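Local coordinates for hypothetical protein (Parabacteroides merdae, PDB 4OO3) that is a putative oxidoreductase, probably binding a nicotinamide adenine dinucleotide cofactor through its Rossmann-fold domain, at residues M144-T156 with R392-F406. Numbering follows the deposited sequence.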
HETATM    1  N   MSE A 144     -15.752  -2.178  11.522  1.00 33.77           N
HETATM    2  CA  MSE A 144     -14.842  -1.507  10.625  1.00 32.13           C
HETATM    3  C   MSE A 144     -14.153  -2.481   9.721  1.00 29.65           C
HETATM    4  O   MSE A 144     -13.774  -3.569  10.142  1.00 28.32           O
HETATM    5  CB  MSE A 144     -13.782  -0.785  11.429  1.00 35.23           C
HETATM    6  CG  MSE A 144     -14.177   0.671  11.630  1.00 40.97           C
HETATM    7 SE   MSE A 144     -12.856   1.486  12.832  0.75 42.82          SE
HETATM    8  CE  MSE A 144     -11.300   1.085  11.721  1.00 41.68           C
ATOM      9  N   LEU A 145     -14.005  -2.075   8.465  1.00 28.12           N
ATOM     10  CA  LEU A 145     -13.127  -2.729   7.502  1.00 27.26           C
ATOM     11  C   LEU A 145     -12.105  -1.681   7.080  1.00 26.85           C
ATOM     12  O   LEU A 145     -12.480  -0.586   6.678  1.00 26.51           O
ATOM     13  CB  LEU A 145     -13.932  -3.219   6.281  1.00 26.02           C
ATOM     14  CG  LEU A 145     -13.149  -3.757   5.074  1.00 25.88           C
ATOM     15  CD1 LEU A 145     -12.210  -4.893   5.466  1.00 25.18           C
ATOM     16  CD2 LEU A 145     -14.108  -4.223   3.995  1.00 26.08           C
ATOM     17  N   TYR A 146     -10.820  -2.010   7.174  1.00 28.43           N
ATOM     18  CA  TYR A 146      -9.759  -1.049   6.863  1.00 28.06           C
ATOM     19  C   TYR A 146      -8.598  -1.737   6.173  1.00 27.59           C
ATOM     20  O   TYR A 146      -8.298  -2.891   6.478  1.00 29.88           O
ATOM     21  CB  TYR A 146      -9.268  -0.390   8.148  1.00 29.37           C
ATOM     22  CG  TYR A 146      -8.603   0.953   7.968  1.00 29.62           C
ATOM     23  CD1 TYR A 146      -9.211   1.956   7.228  1.00 32.75           C
ATOM     24  CD2 TYR A 146      -7.387   1.243   8.578  1.00 28.89           C
ATOM     25  CE1 TYR A 146      -8.619   3.196   7.075  1.00 32.18           C
ATOM     26  CE2 TYR A 146      -6.788   2.486   8.425  1.00 29.03           C
ATOM     27  CZ  TYR A 146      -7.413   3.451   7.670  1.00 30.16           C
ATOM     28  OH  TYR A 146      -6.847   4.685   7.508  1.00 32.28           O
ATOM     29  N   ASP A 147      -7.956  -1.041   5.237  1.00 25.76           N
ATOM     30  CA  ASP A 147      -6.704  -1.536   4.676  1.00 25.66           C
ATOM     31  C   ASP A 147      -5.499  -0.698   5.114  1.00 26.40           C
ATOM     32  O   ASP A 147      -5.630   0.253   5.868  1.00 27.95           O
ATOM     33  CB  ASP A 147      -6.783  -1.750   3.146  1.00 24.79           C
ATOM     34  CG  ASP A 147      -7.009  -0.472   2.353  1.00 25.89           C
ATOM     35  OD1 ASP A 147      -6.972   0.650   2.911  1.00 25.85           O
ATOM     36  OD2 ASP A 147      -7.212  -0.613   1.127  1.00 24.84           O
ATOM     37  N   ILE A 148      -4.319  -1.090   4.651  1.00 28.09           N
ATOM     38  CA  ILE A 148      -3.072  -0.577   5.177  1.00 28.30           C
ATOM     39  C   ILE A 148      -2.319   0.233   4.116  1.00 28.83           C
ATOM     40  O   ILE A 148      -1.537  -0.321   3.337  1.00 29.27           O
ATOM     41  CB  ILE A 148      -2.216  -1.747   5.705  1.00 28.21           C
ATOM     42  CG1 ILE A 148      -3.017  -2.522   6.762  1.00 28.68           C
ATOM     43  CG2 ILE A 148      -0.903  -1.228   6.284  1.00 28.59           C
ATOM     44  CD1 ILE A 148      -2.432  -3.864   7.147  1.00 29.49           C
HETATM   45  N   MSE A 149      -2.580   1.543   4.099  1.00 27.94           N
HETATM   46  CA  MSE A 149      -1.924   2.484   3.192  1.00 26.37           C
HETATM   47  C   MSE A 149      -0.752   3.131   3.906  1.00 27.44           C
HETATM   48  O   MSE A 149      -0.867   4.214   4.473  1.00 24.04           O
HETATM   49  CB  MSE A 149      -2.920   3.553   2.728  1.00 23.37           C
HETATM   50  CG  MSE A 149      -4.116   2.968   1.986  1.00 22.06           C
HETATM   51 SE   MSE A 149      -3.541   2.263   0.242  0.75 19.66          SE
HETATM   52  CE  MSE A 149      -3.611   0.344   0.618  1.00 20.98           C
ATOM     53  N   THR A 150       0.395   2.468   3.862  1.00 29.42           N
ATOM     54  CA  THR A 150       1.590   2.929   4.570  1.00 30.44           C
ATOM     55  C   THR A 150       2.210   4.229   4.024  1.00 31.45           C
ATOM     56  O   THR A 150       2.765   5.020   4.784  1.00 31.09           O
ATOM     57  CB  THR A 150       2.664   1.828   4.558  1.00 29.49           C
ATOM     58  OG1 THR A 150       2.828   1.336   3.222  1.00 27.88           O
ATOM     59  CG2 THR A 150       2.259   0.675   5.463  1.00 27.65           C
ATOM     60  N   GLU A 151       2.091   4.456   2.719  1.00 31.91           N
ATOM     61  CA  GLU A 151       2.831   5.532   2.050  1.00 33.30           C
ATOM     62  C   GLU A 151       2.307   6.920   2.381  1.00 31.66           C
ATOM     63  O   GLU A 151       2.983   7.918   2.130  1.00 30.07           O
ATOM     64  CB  GLU A 151       2.832   5.316   0.533  1.00 35.40           C
ATOM     65  CG  GLU A 151       3.383   3.960   0.125  1.00 38.10           C
ATOM     66  CD  GLU A 151       4.683   3.633   0.843  1.00 43.68           C
ATOM     67  OE1 GLU A 151       5.664   4.391   0.651  1.00 45.09           O
ATOM     68  OE2 GLU A 151       4.717   2.638   1.607  1.00 41.25           O
ATOM     69  N   ARG A 152       1.109   6.976   2.955  1.00 29.17           N
ATOM     70  CA  ARG A 152       0.574   8.209   3.511  1.00 27.93           C
ATOM     71  C   ARG A 152       1.448   8.777   4.623  1.00 29.63           C
ATOM     72  O   ARG A 152       1.401   9.973   4.907  1.00 29.17           O
ATOM     73  CB  ARG A 152      -0.795   7.944   4.108  1.00 26.37           C
ATOM     74  CG  ARG A 152      -1.842   7.526   3.107  1.00 26.55           C
ATOM     75  CD  ARG A 152      -3.158   7.361   3.826  1.00 27.85           C
ATOM     76  NE  ARG A 152      -4.219   6.923   2.936  1.00 27.11           N
ATOM     77  CZ  ARG A 152      -5.447   6.640   3.340  1.00 28.98           C
ATOM     78  NH1 ARG A 152      -5.762   6.728   4.625  1.00 29.13           N
ATOM     79  NH2 ARG A 152      -6.363   6.257   2.461  1.00 31.83           N
ATOM     80  N   ASN A 153       2.204   7.904   5.281  1.00 31.17           N
ATOM     81  CA  ASN A 153       2.986   8.279   6.448  1.00 31.89           C
ATOM     82  C   ASN A 153       4.434   8.593   6.114  1.00 33.98           C
ATOM     83  O   ASN A 153       5.177   9.053   6.972  1.00 35.70           O
ATOM     84  CB  ASN A 153       2.916   7.158   7.472  1.00 32.67           C
ATOM     85  CG  ASN A 153       1.495   6.900   7.942  1.00 32.53           C
ATOM     86  OD1 ASN A 153       0.725   7.833   8.143  1.00 31.57           O
ATOM     87  ND2 ASN A 153       1.142   5.637   8.123  1.00 33.22           N
ATOM     88  N   GLU A 154       4.820   8.348   4.864  1.00 33.40           N
ATOM     89  CA  GLU A 154       6.170   8.612   4.403  1.00 34.14           C
ATOM     90  C   GLU A 154       6.355  10.118   4.196  1.00 34.59           C
ATOM     91  O   GLU A 154       5.462  10.807   3.698  1.00 35.48           O
ATOM     92  CB  GLU A 154       6.447   7.813   3.129  1.00 35.61           C
ATOM     93  CG  GLU A 154       7.857   7.953   2.588  1.00 39.00           C
ATOM     94  CD  GLU A 154       8.044   9.236   1.805  1.00 40.93           C
ATOM     95  OE1 GLU A 154       7.131   9.583   1.017  1.00 40.51           O
ATOM     96  OE2 GLU A 154       9.090   9.906   1.993  1.00 40.84           O
ATOM     97  N   ILE A 155       7.524  10.614   4.587  1.00 33.25           N
ATOM     98  CA  ILE A 155       7.750  12.056   4.750  1.00 33.01           C
ATOM     99  C   ILE A 155       7.621  12.892   3.466  1.00 32.54           C
ATOM    100  O   ILE A 155       6.990  13.946   3.497  1.00 31.85           O
ATOM    101  CB  ILE A 155       9.097  12.342   5.481  1.00 32.09           C
ATOM    102  CG1 ILE A 155       9.280  13.840   5.759  1.00 32.86           C
ATOM    103  CG2 ILE A 155      10.283  11.803   4.691  1.00 34.09           C
ATOM    104  CD1 ILE A 155       8.185  14.458   6.601  1.00 33.21           C
ATOM    105  N   THR A 156       8.207  12.446   2.350  1.00 33.57           N
ATOM    106  CA  THR A 156       8.103  13.209   1.095  1.00 32.96           C
ATOM    107  C   THR A 156       6.658  13.302   0.631  1.00 31.22           C
ATOM    108  O   THR A 156       6.226  14.344   0.140  1.00 31.10           O
ATOM    109  CB  THR A 156       8.970  12.648  -0.055  1.00 34.25           C
ATOM    110  OG1 THR A 156       8.563  11.310  -0.384  1.00 34.99           O
ATOM    111  CG2 THR A 156      10.451  12.673   0.316  1.00 34.86           C
ATOM    112  N   ARG A 392      13.135  10.078   8.360  1.00 37.78           N
ATOM    113  CA  ARG A 392      13.263   8.845   7.577  1.00 36.91           C
ATOM    114  C   ARG A 392      13.040   7.642   8.478  1.00 36.76           C
ATOM    115  O   ARG A 392      13.934   6.835   8.692  1.00 38.00           O
ATOM    116  CB  ARG A 392      14.639   8.761   6.908  1.00 38.08           C
ATOM    117  CG  ARG A 392      14.997   9.965   6.048  1.00 38.95           C
ATOM    118  CD  ARG A 392      14.053  10.125   4.869  1.00 37.85           C
ATOM    119  NE  ARG A 392      14.446  11.247   4.024  1.00 38.79           N
ATOM    120  CZ  ARG A 392      14.051  11.433   2.769  1.00 38.97           C
ATOM    121  NH1 ARG A 392      13.237  10.563   2.167  1.00 38.32           N
ATOM    122  NH2 ARG A 392      14.483  12.500   2.101  1.00 40.23           N
ATOM    123  N   VAL A 393      11.821   7.522   8.983  1.00 37.13           N
ATOM    124  CA  VAL A 393      11.500   6.528   9.996  1.00 37.25           C
ATOM    125  C   VAL A 393      11.382   5.110   9.455  1.00 36.61           C
ATOM    126  O   VAL A 393      11.428   4.163  10.233  1.00 38.97           O
ATOM    127  CB  VAL A 393      10.206   6.888  10.766  1.00 37.30           C
ATOM    128  CG1 VAL A 393      10.432   8.124  11.631  1.00 39.87           C
ATOM    129  CG2 VAL A 393       9.019   7.085   9.824  1.00 35.12           C
ATOM    130  N   GLY A 394      11.213   4.962   8.141  1.00 34.24           N
ATOM    131  CA  GLY A 394      11.216   3.638   7.502  1.00 33.79           C
ATOM    132  C   GLY A 394       9.859   2.956   7.430  1.00 33.13           C
ATOM    133  O   GLY A 394       8.887   3.375   8.074  1.00 31.09           O
ATOM    134  N   HIS A 395       9.805   1.880   6.654  1.00 33.01           N
ATOM    135  CA  HIS A 395       8.542   1.191   6.359  1.00 33.46           C
ATOM    136  C   HIS A 395       7.780   0.648   7.575  1.00 33.52           C
ATOM    137  O   HIS A 395       6.562   0.815   7.679  1.00 32.24           O
ATOM    138  CB  HIS A 395       8.784   0.035   5.392  1.00 33.12           C
ATOM    139  CG  HIS A 395       7.548  -0.746   5.094  1.00 33.75           C
ATOM    140  ND1 HIS A 395       6.488  -0.213   4.397  1.00 33.08           N
ATOM    141  CD2 HIS A 395       7.180  -2.001   5.439  1.00 34.93           C
ATOM    142  CE1 HIS A 395       5.525  -1.110   4.308  1.00 32.49           C
ATOM    143  NE2 HIS A 395       5.924  -2.207   4.924  1.00 36.03           N
ATOM    144  N   GLU A 396       8.487  -0.024   8.475  1.00 32.36           N
ATOM    145  CA  GLU A 396       7.841  -0.638   9.630  1.00 33.26           C
ATOM    146  C   GLU A 396       7.176   0.401  10.524  1.00 32.16           C
ATOM    147  O   GLU A 396       6.062   0.186  10.999  1.00 32.56           O
ATOM    148  CB  GLU A 396       8.839  -1.473  10.421  1.00 35.09           C
ATOM    149  CG  GLU A 396       9.336  -2.667   9.628  1.00 37.34           C
ATOM    150  CD  GLU A 396      10.132  -3.638  10.464  1.00 40.57           C
ATOM    151  OE1 GLU A 396      10.576  -3.263  11.566  1.00 41.29           O
ATOM    152  OE2 GLU A 396      10.312  -4.782  10.007  1.00 46.06           O
ATOM    153  N   ALA A 397       7.848   1.528  10.731  1.00 30.82           N
ATOM    154  CA  ALA A 397       7.264   2.654  11.459  1.00 31.95           C
ATOM    155  C   ALA A 397       6.025   3.193  10.741  1.00 30.93           C
ATOM    156  O   ALA A 397       5.041   3.545  11.387  1.00 29.66           O
ATOM    157  CB  ALA A 397       8.291   3.759  11.634  1.00 34.45           C
ATOM    158  N   HIS A 398       6.064   3.236   9.409  1.00 29.69           N
ATOM    159  CA  HIS A 398       4.890   3.657   8.636  1.00 29.00           C
ATOM    160  C   HIS A 398       3.723   2.698   8.849  1.00 27.40           C
ATOM    161  O   HIS A 398       2.574   3.125   8.924  1.00 24.81           O
ATOM    162  CB  HIS A 398       5.180   3.763   7.132  1.00 27.67           C
ATOM    163  CG  HIS A 398       6.240   4.759   6.789  1.00 30.16           C
ATOM    164  ND1 HIS A 398       7.138   4.566   5.760  1.00 29.81           N
ATOM    165  CD2 HIS A 398       6.557   5.952   7.347  1.00 31.47           C
ATOM    166  CE1 HIS A 398       7.962   5.595   5.700  1.00 30.66           C
ATOM    167  NE2 HIS A 398       7.630   6.453   6.650  1.00 32.37           N
ATOM    168  N   PHE A 399       4.034   1.407   8.922  1.00 27.71           N
ATOM    169  CA  PHE A 399       3.030   0.362   9.114  1.00 27.60           C
ATOM    170  C   PHE A 399       2.427   0.442  10.518  1.00 28.23           C
ATOM    171  O   PHE A 399       1.215   0.300  10.690  1.00 29.27           O
ATOM    172  CB  PHE A 399       3.680  -1.003   8.882  1.00 29.35           C
ATOM    173  CG  PHE A 399       2.708  -2.143   8.774  1.00 28.93           C
ATOM    174  CD1 PHE A 399       2.205  -2.756   9.912  1.00 28.10           C
ATOM    175  CD2 PHE A 399       2.335  -2.633   7.530  1.00 28.22           C
ATOM    176  CE1 PHE A 399       1.321  -3.816   9.812  1.00 28.60           C
ATOM    177  CE2 PHE A 399       1.450  -3.692   7.427  1.00 29.00           C
ATOM    178  CZ  PHE A 399       0.946  -4.285   8.569  1.00 27.71           C
ATOM    179  N   GLY A 400       3.284   0.660  11.514  1.00 28.28           N
ATOM    180  CA  GLY A 400       2.853   0.828  12.901  1.00 27.70           C
ATOM    181  C   GLY A 400       1.913   2.005  13.096  1.00 29.26           C
ATOM    182  O   GLY A 400       0.977   1.922  13.885  1.00 27.71           O
ATOM    183  N   GLN A 401       2.152   3.095  12.366  1.00 28.84           N
ATOM    184  CA  GLN A 401       1.293   4.270  12.455  1.00 30.99           C
ATOM    185  C   GLN A 401      -0.118   3.946  11.973  1.00 30.37           C
ATOM    186  O   GLN A 401      -1.094   4.396  12.570  1.00 28.13           O
ATOM    187  CB  GLN A 401       1.860   5.432  11.637  1.00 33.91           C
ATOM    188  CG  GLN A 401       3.069   6.106  12.249  1.00 37.09           C
ATOM    189  CD  GLN A 401       3.674   7.146  11.319  1.00 43.88           C
ATOM    190  OE1 GLN A 401       2.987   8.080  10.891  1.00 47.56           O
ATOM    191  NE2 GLN A 401       4.961   6.992  10.998  1.00 43.53           N
ATOM    192  N   VAL A 402      -0.215   3.159  10.901  1.00 28.81           N
ATOM    193  CA  VAL A 402      -1.511   2.739  10.374  1.00 28.39           C
ATOM    194  C   VAL A 402      -2.239   1.873  11.393  1.00 28.41           C
ATOM    195  O   VAL A 402      -3.428   2.072  11.646  1.00 29.53           O
ATOM    196  CB  VAL A 402      -1.388   1.963   9.038  1.00 29.35           C
ATOM    197  CG1 VAL A 402      -2.764   1.551   8.523  1.00 28.24           C
ATOM    198  CG2 VAL A 402      -0.676   2.806   7.988  1.00 30.36           C
ATOM    199  N   THR A 403      -1.526   0.912  11.975  1.00 29.91           N
ATOM    200  CA  THR A 403      -2.117   0.012  12.971  1.00 30.67           C
ATOM    201  C   THR A 403      -2.658   0.797  14.167  1.00 30.54           C
ATOM    202  O   THR A 403      -3.780   0.556  14.610  1.00 31.71           O
ATOM    203  CB  THR A 403      -1.103  -1.057  13.439  1.00 30.56           C
ATOM    204  OG1 THR A 403      -0.542  -1.717  12.298  1.00 30.47           O
ATOM    205  CG2 THR A 403      -1.767  -2.087  14.312  1.00 30.86           C
ATOM    206  N   GLU A 404      -1.861   1.745  14.661  1.00 32.45           N
ATOM    207  CA  GLU A 404      -2.269   2.658  15.741  1.00 34.31           C
ATOM    208  C   GLU A 404      -3.491   3.478  15.371  1.00 32.45           C
ATOM    209  O   GLU A 404      -4.399   3.643  16.190  1.00 31.86           O
ATOM    210  CB  GLU A 404      -1.146   3.630  16.083  1.00 38.33           C
ATOM    211  CG  GLU A 404       0.037   3.003  16.793  1.00 44.66           C
ATOM    212  CD  GLU A 404       1.228   3.942  16.863  1.00 51.77           C
ATOM    213  OE1 GLU A 404       1.019   5.155  17.098  1.00 54.85           O
ATOM    214  OE2 GLU A 404       2.372   3.465  16.673  1.00 56.15           O
ATOM    215  N   HIS A 405      -3.503   4.004  14.146  1.00 33.24           N
ATOM    216  CA  HIS A 405      -4.655   4.750  13.635  1.00 35.45           C
ATOM    217  C   HIS A 405      -5.898   3.858  13.658  1.00 31.29           C
ATOM    218  O   HIS A 405      -6.965   4.293  14.087  1.00 29.51           O
ATOM    219  CB  HIS A 405      -4.372   5.306  12.225  1.00 39.67           C
ATOM    220  CG  HIS A 405      -5.520   6.065  11.620  1.00 51.69           C
ATOM    221  ND1 HIS A 405      -6.494   5.460  10.851  1.00 61.03           N
ATOM    222  CD2 HIS A 405      -5.839   7.383  11.653  1.00 54.71           C
ATOM    223  CE1 HIS A 405      -7.369   6.365  10.448  1.00 57.32           C
ATOM    224  NE2 HIS A 405      -6.993   7.542  10.920  1.00 53.76           N
ATOM    225  N   PHE A 406      -5.740   2.603  13.242  1.00 28.79           N
ATOM    226  CA  PHE A 406      -6.842   1.634  13.234  1.00 29.21           C
ATOM    227  C   PHE A 406      -7.332   1.327  14.646  1.00 30.67           C
ATOM    228  O   PHE A 406      -8.535   1.331  14.903  1.00 35.15           O
ATOM    229  CB  PHE A 406      -6.416   0.342  12.516  1.00 29.28           C
ATOM    230  CG  PHE A 406      -7.452  -0.750  12.559  1.00 31.03           C
ATOM    231  CD1 PHE A 406      -8.507  -0.766  11.660  1.00 29.78           C
ATOM    232  CD2 PHE A 406      -7.372  -1.766  13.509  1.00 31.90           C
ATOM    233  CE1 PHE A 406      -9.456  -1.774  11.701  1.00 30.76           C
ATOM    234  CE2 PHE A 406      -8.323  -2.768  13.557  1.00 31.12           C
ATOM    235  CZ  PHE A 406      -9.366  -2.775  12.650  1.00 30.54           C
TER
HETATM  236  O   HOH W   1       6.448   2.699   4.051  1.00 35.79           O
HETATM  237  O   HOH W   2       4.794  10.175   9.725  1.00 44.13           O
HETATM  238  O   HOH W   3      11.183   8.608   3.111  1.00 44.89           O
HETATM  239  O   HOH W   4       9.162   8.853   6.243  1.00 31.54           O
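Glu151 OE2 is gripped by Thr150 OG1, 2.8 Å away on the anti side of the carboxylate, and by a water that also bonds His395 ND1 and His398 ND1, bridging the loop after strand 145-147 to the first turns of helix 395-412. The His398 ring is covered on one face by Glu154, whose CA is 3.4 Å from NE2, and has Gly394 O over the centre of the opposite face. A second water links its NE2 to Ile155 N; waters in the ring plane at both nitrogens are likely to limit its rotation. The one direct hydrogen bond across the contact runs from Asn153 ND2 to His398 O (3.0 Å), on a carbonyl lone pair but bent to 139° at the hydrogen. Farther along, Ile148 CG2 meets Phe399 CE2 (3.6 Å). A chi1 of -157° turns CG away from the backbone N and sends the Tyr146 ring across the helix, past Phe406 to His405, whose ring is near parallel but slid apart. Tyr146 CE2 lies 4.1 Å from Val402 CG1, and the hydroxyl bonds Glu419. Were the phenol cut back to an alanine here, a gap would probably open beside Val402 and His405, and Glu419 would lose that hydroxyl partner. The 395-406 part of helix 395-412 runs nearly antiparallel (167°) to strand 145-147, packing on this edge strand of the parallel Rossmann sheet, while Ile148 and Phe406 also touch Leu116 of neighbouring strand 114-117.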